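Long-range contacts in virulence associated protein VapB (Rhodococcus equi, PDB 4CV7), which is a plasmid-encoded, virulence-associated protein whose molecular activity is not established and whose C-terminal part folds as an eight-stranded antiparallel beta-barrel: residues D28-D34 and G103-N109; D61-Q66 and N77-S81. All coordinates share one frame. Numbering follows the deposited sequence.

Overall arrangement
From the N terminus, the chain forms strands 4-14 and 18-25 before it reaches 28-34, the first half of interaction 1. Strand 42-52 and helix 55-61 follow. The chain then enters 61-66, turns back through the hairpin of strands 64-68 and 74-79, and pairs with itself at 77-81. Interaction 2 therefore closes a short loop that lies wholly within the long one of interaction 1. That long loop closes when strand 100-108 returns beside strand 29-37. Strand 100-108 also borders strand 64-68: Gly103 O lies 2.9 Å from Phe65 N, probably hydrogen-bonded. Together with that link, the two contacts join four neighbouring strands of the barrel wall, in the order 29-37, 100-108, 64-68, 74-79.

Interaction 1 (D28-D34 and G103-N109); sequences DMVFDGD and GSGSWHN
The indole of Trp107 lies over Phe31, with Phe31 CB 3.5 Å from the centroid of the Trp107 six-membered ring, nearly on its normal. The Phe31 ring (chi1 t) also turns its edge to the five-membered ring of Trp107 (chi1 m), centroids 5.0 Å apart. Both strands are extended and antiparallel, at 161°. Val30-His108, Asp32-Ser106 and Asp34-Ser104 are hydrogen-bonded pairs. Val30 N to His108 O is 2.9 Å and His108 N to Val30 O 2.8 Å. Asp32 N to Ser106 O is 3.0 Å, and Asp34 N to Ser104 O 2.8 Å. Gly33 and Gly105 pair with CA atoms only 3.9 Å apart; a CB on either would clash with the Phe31 ring. On the other face, Val30 CB sits 4.0 Å from the His108 ring centroid, a CH-pi contact. Asp32 and Asp34 there both form salt bridges with Lys20, and Asp34 also hydrogen-bonds to Tyr18. Strand 29-37 pairs with distant strand 100-108, not with strand 42-52, next in sequence. This order fits the two Greek-key motifs of the VapB barrel.

Interaction 2 (D61-Q66 and N77-S81); sequences DTVSFQ and NFFDS
Five backbone hydrogen bonds hold this antiparallel beta hairpin, which carries a classic beta bulge. At the bulge, Val63 N and Ser64 N both donate to Phe79 O, at 2.9 and 3.2 Å. Phe79 N returns a bond to Ser64 O at 3.0 Å. Gln66 N to Asn77 O is 2.9 Å and Asn77 N to Gln66 O 2.8 Å. Ser64-Phe79 and Gln66-Asn77 are thus hydrogen-bonded pairs, with Phe65-Phe78 the non-hydrogen-bonded pair between them. Strands 64-66 and 77-79 run at 154°. Val63 has phi/psi of -122/-20, whereas residues 64-66 and 77-79 are extended. Water bridges join the open end, one linking Asp61 OD2 and Asp80 OD2; Asp80 OD1 hydrogen-bonds to Gly84 N. Phe65 (chi1 p) and Phe78 (chi1 m) share the face on which their rings also meet Phe31 of strand 29-37, in the barrel interior. Phe79 (chi1 m) lies on the other face with Ser64 and Gln66. Its CE2 is 3.7 Å from Gln66 NE2, and its CB is 3.5 Å from Ser64 OG.

Interaction 1 (D28-D34 and G103-N109)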
loop_
_atom_site.group_PDB
_atom_site.type_symbol
_atom_site.label_atom_id
_atom_site.label_comp_id
_atom_site.label_asym_id
_atom_site.label_seq_id
_atom_site.Cartn_x
_atom_site.Cartn_y
_atom_site.Cartn_z
ATOM N N ASP A 28 11.257 9.152 -4.931
ATOM C CA ASP A 28 11.737 9.231 -3.555
ATOM C C ASP A 28 10.589 9.458 -2.557
ATOM O O ASP A 28 10.718 10.126 -1.557
ATOM C CB ASP A 28 12.903 10.223 -3.407
ATOM C CG ASP A 28 14.010 10.042 -4.458
ATOM O OD1 ASP A 28 14.218 8.930 -5.027
ATOM O OD2 ASP A 28 14.766 11.006 -4.604
ATOM N N MET A 29 9.419 8.882 -2.869
ATOM C CA MET A 29 8.275 9.134 -2.058
ATOM C C MET A 29 7.971 7.911 -1.170
ATOM O O MET A 29 8.250 6.793 -1.543
ATOM C CB MET A 29 7.058 9.367 -2.947
ATOM C CG MET A 29 6.202 10.487 -2.518
ATOM S SD MET A 29 6.971 12.124 -2.315
ATOM C CE MET A 29 7.166 12.611 -4.048
ATOM N N VAL A 30 7.341 8.120 -0.045
ATOM C CA VAL A 30 7.103 7.082 0.880
ATOM C C VAL A 30 5.607 7.073 1.309
ATOM O O VAL A 30 5.082 8.122 1.657
ATOM C CB VAL A 30 7.979 7.233 2.169
ATOM C CG1 VAL A 30 7.636 6.166 3.124
ATOM C CG2 VAL A 30 9.464 7.314 1.818
ATOM N N PHE A 31 4.972 5.888 1.233
ATOM C CA PHE A 31 3.581 5.687 1.716
ATOM C C PHE A 31 3.685 5.170 3.150
ATOM O O PHE A 31 4.305 4.129 3.352
ATOM C CB PHE A 31 2.859 4.764 0.832
ATOM C CG PHE A 31 1.424 4.519 1.253
ATOM C CD1 PHE A 31 0.481 5.489 1.061
ATOM C CD2 PHE A 31 1.038 3.347 1.902
ATOM C CE1 PHE A 31 -0.855 5.278 1.470
ATOM C CE2 PHE A 31 -0.312 3.146 2.247
ATOM C CZ PHE A 31 -1.191 4.135 2.106
ATOM N N ASP A 32 2.947 5.822 4.033
ATOM C CA ASP A 32 2.743 5.372 5.428
ATOM C C ASP A 32 1.280 5.039 5.583
ATOM O O ASP A 32 0.450 5.994 5.565
ATOM C CB ASP A 32 3.132 6.508 6.388
ATOM C CG ASP A 32 3.148 6.144 7.895
ATOM O OD1 ASP A 32 2.640 5.146 8.380
ATOM O OD2 ASP A 32 3.726 6.914 8.677
ATOM N N GLY A 33 0.975 3.782 5.798
ATOM C CA GLY A 33 -0.450 3.418 5.973
ATOM C C GLY A 33 -0.741 2.582 7.185
ATOM O O GLY A 33 0.073 1.810 7.646
ATOM N N ASP A 34 -1.911 2.860 7.758
ATOM C CA ASP A 34 -2.345 2.242 8.983
ATOM C C ASP A 34 -3.677 1.549 8.692
ATOM O O ASP A 34 -4.628 2.260 8.431
ATOM C CB ASP A 34 -2.537 3.318 10.045
ATOM C CG ASP A 34 -1.234 3.982 10.394
ATOM O OD1 ASP A 34 -0.445 3.407 11.128
ATOM O OD2 ASP A 34 -1.106 5.143 10.086
ATOM N N GLY A 103 -7.300 0.985 5.510
ATOM C CA GLY A 103 -7.286 2.073 6.461
ATOM C C GLY A 103 -6.798 3.324 5.829
ATOM O O GLY A 103 -6.945 3.601 4.649
ATOM N N SER A 104 -6.236 4.206 6.655
ATOM C CA SER A 104 -5.775 5.534 6.234
ATOM C C SER A 104 -4.307 5.460 5.787
ATOM O O SER A 104 -3.567 4.662 6.341
ATOM C CB SER A 104 -5.938 6.570 7.380
ATOM O OG SER A 104 -5.129 6.238 8.502
ATOM N N GLY A 105 -3.908 6.315 4.904
ATOM C CA GLY A 105 -2.500 6.475 4.617
ATOM C C GLY A 105 -2.330 7.636 3.688
ATOM O O GLY A 105 -3.207 8.116 3.044
ATOM N N SER A 106 -1.052 8.032 3.609
ATOM C CA SER A 106 -0.668 9.121 2.677
ATOM C C SER A 106 0.820 8.985 2.302
ATOM O O SER A 106 1.584 8.270 2.944
ATOM C CB SER A 106 -1.061 10.462 3.199
ATOM O OG SER A 106 -0.347 10.615 4.377
ATOM N N TRP A 107 1.146 9.742 1.271
ATOM C CA TRP A 107 2.517 9.773 0.712
ATOM C C TRP A 107 3.198 11.014 1.203
ATOM O O TRP A 107 2.614 12.111 1.298
ATOM C CB TRP A 107 2.512 9.752 -0.815
ATOM C CG TRP A 107 1.887 8.523 -1.416
ATOM C CD1 TRP A 107 0.555 8.294 -1.712
ATOM C CD2 TRP A 107 2.584 7.332 -1.846
ATOM N NE1 TRP A 107 0.402 7.084 -2.279
ATOM C CE2 TRP A 107 1.621 6.467 -2.398
ATOM C CE3 TRP A 107 3.935 6.932 -1.843
ATOM C CZ2 TRP A 107 1.978 5.239 -2.902
ATOM C CZ3 TRP A 107 4.224 5.669 -2.396
ATOM C CH2 TRP A 107 3.278 4.870 -2.902
ATOM N N HIS A 108 4.510 10.832 1.432
ATOM C CA HIS A 108 5.306 12.045 1.760
ATOM C C HIS A 108 6.707 11.909 1.216
ATOM O O HIS A 108 7.154 10.823 0.873
ATOM C CB HIS A 108 5.309 12.221 3.242
ATOM C CG HIS A 108 5.926 11.077 3.942
ATOM N ND1 HIS A 108 7.302 10.923 4.065
ATOM C CD2 HIS A 108 5.371 9.997 4.538
ATOM C CE1 HIS A 108 7.545 9.798 4.720
ATOM N NE2 HIS A 108 6.392 9.237 5.023
ATOM N N ASN A 109 7.503 13.005 1.225
ATOM C CA ASN A 109 8.845 13.011 0.723
ATOM C C ASN A 109 9.779 12.810 1.904
ATOM O O ASN A 109 9.369 12.560 3.043
ATOM C CB ASN A 109 9.124 14.249 -0.184
ATOM C CG ASN A 109 9.058 15.563 0.557
ATOM O OD1 ASN A 109 9.434 15.604 1.789
ATOM N ND2 ASN A 109 8.732 16.664 -0.144
HETATM O O HOH W 1 -2.159 6.840 8.327
#

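Interaction 2 (D61-Q66 and N77-S81)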
loop_
_atom_site.group_PDB
_atom_site.type_symbol
_atom_site.label_atom_id
_atom_site.label_comp_id
_atom_site.label_asym_id
_atom_site.label_seq_id
_atom_site.Cartn_x
_atom_site.Cartn_y
_atom_site.Cartn_z
ATOM N N ASP A 61 -3.349 13.021 -3.491
ATOM C CA ASP A 61 -4.745 12.811 -3.092
ATOM C C ASP A 61 -4.994 11.544 -2.329
ATOM O O ASP A 61 -6.104 11.346 -1.855
ATOM C CB ASP A 61 -5.667 12.966 -4.280
ATOM C CG ASP A 61 -5.915 14.394 -4.631
ATOM O OD1 ASP A 61 -5.556 15.307 -3.933
ATOM O OD2 ASP A 61 -6.558 14.603 -5.688
ATOM N N THR A 62 -4.065 10.619 -2.274
ATOM C CA THR A 62 -4.291 9.401 -1.506
ATOM C C THR A 62 -4.567 9.779 -0.051
ATOM O O THR A 62 -3.799 10.456 0.612
ATOM C CB THR A 62 -3.134 8.418 -1.485
ATOM O OG1 THR A 62 -2.885 7.946 -2.802
ATOM C CG2 THR A 62 -3.411 7.204 -0.556
ATOM N N VAL A 63 -5.692 9.273 0.491
ATOM C CA VAL A 63 -6.027 9.288 1.912
ATOM C C VAL A 63 -6.279 7.957 2.521
ATOM O O VAL A 63 -6.306 7.811 3.761
ATOM C CB VAL A 63 -7.189 10.290 2.247
ATOM C CG1 VAL A 63 -6.885 11.708 1.765
ATOM C CG2 VAL A 63 -8.548 9.770 1.720
ATOM N N SER A 64 -6.580 6.985 1.694
ATOM C CA SER A 64 -6.942 5.618 2.207
ATOM C C SER A 64 -6.433 4.601 1.269
ATOM O O SER A 64 -6.006 4.852 0.153
ATOM C CB SER A 64 -8.399 5.476 2.418
ATOM O OG SER A 64 -9.071 5.347 1.186
ATOM N N PHE A 65 -6.404 3.363 1.771
ATOM C CA PHE A 65 -5.931 2.211 0.982
ATOM C C PHE A 65 -6.677 0.969 1.439
ATOM O O PHE A 65 -7.128 0.891 2.562
ATOM C CB PHE A 65 -4.406 2.057 0.993
ATOM C CG PHE A 65 -3.833 1.543 2.275
ATOM C CD1 PHE A 65 -3.969 2.224 3.488
ATOM C CD2 PHE A 65 -3.256 0.259 2.359
ATOM C CE1 PHE A 65 -3.454 1.697 4.682
ATOM C CE2 PHE A 65 -2.763 -0.245 3.548
ATOM C CZ PHE A 65 -2.876 0.483 4.691
ATOM N N GLN A 66 -6.710 -0.015 0.515
ATOM C CA GLN A 66 -7.228 -1.311 0.829
ATOM C C GLN A 66 -6.334 -2.350 0.262
ATOM O O GLN A 66 -5.757 -2.146 -0.793
ATOM C CB GLN A 66 -8.649 -1.537 0.261
ATOM C CG GLN A 66 -9.670 -0.582 0.848
ATOM C CD GLN A 66 -11.044 -0.632 0.136
ATOM O OE1 GLN A 66 -11.242 -1.532 -0.602
ATOM N NE2 GLN A 66 -11.678 0.511 -0.006
ATOM N N ASN A 77 -4.770 -1.139 -3.225
ATOM C CA ASN A 77 -5.432 -0.028 -3.975
ATOM C C ASN A 77 -5.378 1.235 -3.151
ATOM O O ASN A 77 -5.585 1.176 -1.924
ATOM C CB ASN A 77 -6.887 -0.403 -4.218
ATOM C CG ASN A 77 -7.048 -1.556 -5.188
ATOM O OD1 ASN A 77 -6.253 -1.769 -6.080
ATOM N ND2 ASN A 77 -8.123 -2.326 -4.992
ATOM N N PHE A 78 -5.192 2.347 -3.857
ATOM C CA PHE A 78 -5.163 3.659 -3.206
ATOM C C PHE A 78 -6.312 4.501 -3.621
ATOM O O PHE A 78 -6.694 4.522 -4.807
ATOM C CB PHE A 78 -3.863 4.401 -3.562
ATOM C CG PHE A 78 -2.619 3.649 -3.177
ATOM C CD1 PHE A 78 -2.177 3.718 -1.871
ATOM C CD2 PHE A 78 -1.896 2.889 -4.092
ATOM C CE1 PHE A 78 -1.039 3.034 -1.482
ATOM C CE2 PHE A 78 -0.766 2.212 -3.657
ATOM C CZ PHE A 78 -0.317 2.309 -2.392
ATOM N N PHE A 79 -6.907 5.220 -2.672
ATOM C CA PHE A 79 -8.102 6.032 -2.891
ATOM C C PHE A 79 -8.020 7.426 -2.326
ATOM O O PHE A 79 -7.306 7.706 -1.351
ATOM C CB PHE A 79 -9.333 5.388 -2.269
ATOM C CG PHE A 79 -9.525 3.951 -2.725
ATOM C CD1 PHE A 79 -10.271 3.657 -3.855
ATOM C CD2 PHE A 79 -9.049 2.891 -2.015
ATOM C CE1 PHE A 79 -10.403 2.357 -4.304
ATOM C CE2 PHE A 79 -9.184 1.605 -2.468
ATOM C CZ PHE A 79 -9.920 1.312 -3.565
ATOM N N ASP A 80 -8.693 8.337 -3.018
ATOM C CA ASP A 80 -8.958 9.728 -2.534
ATOM C C ASP A 80 -10.117 9.806 -1.596
ATOM O O ASP A 80 -10.793 8.813 -1.320
ATOM C CB ASP A 80 -9.014 10.736 -3.681
ATOM C CG ASP A 80 -10.210 10.605 -4.510
ATOM O OD1 ASP A 80 -11.308 10.269 -4.032
ATOM O OD2 ASP A 80 -10.194 10.961 -5.725
ATOM N N SER A 81 -10.329 10.991 -1.082
ATOM C CA SER A 81 -11.358 11.179 -0.046
ATOM C C SER A 81 -12.784 10.964 -0.584
ATOM O O SER A 81 -13.733 10.694 0.208
ATOM C CB SER A 81 -11.161 12.511 0.611
ATOM O OG SER A 81 -11.387 13.549 -0.301
HETATM O O HOH W 2 -8.252 13.025 -1.494
HETATM O O HOH W 3 -8.519 12.845 -6.801
HETATM O O HOH W 4 -11.018 7.165 0.859
#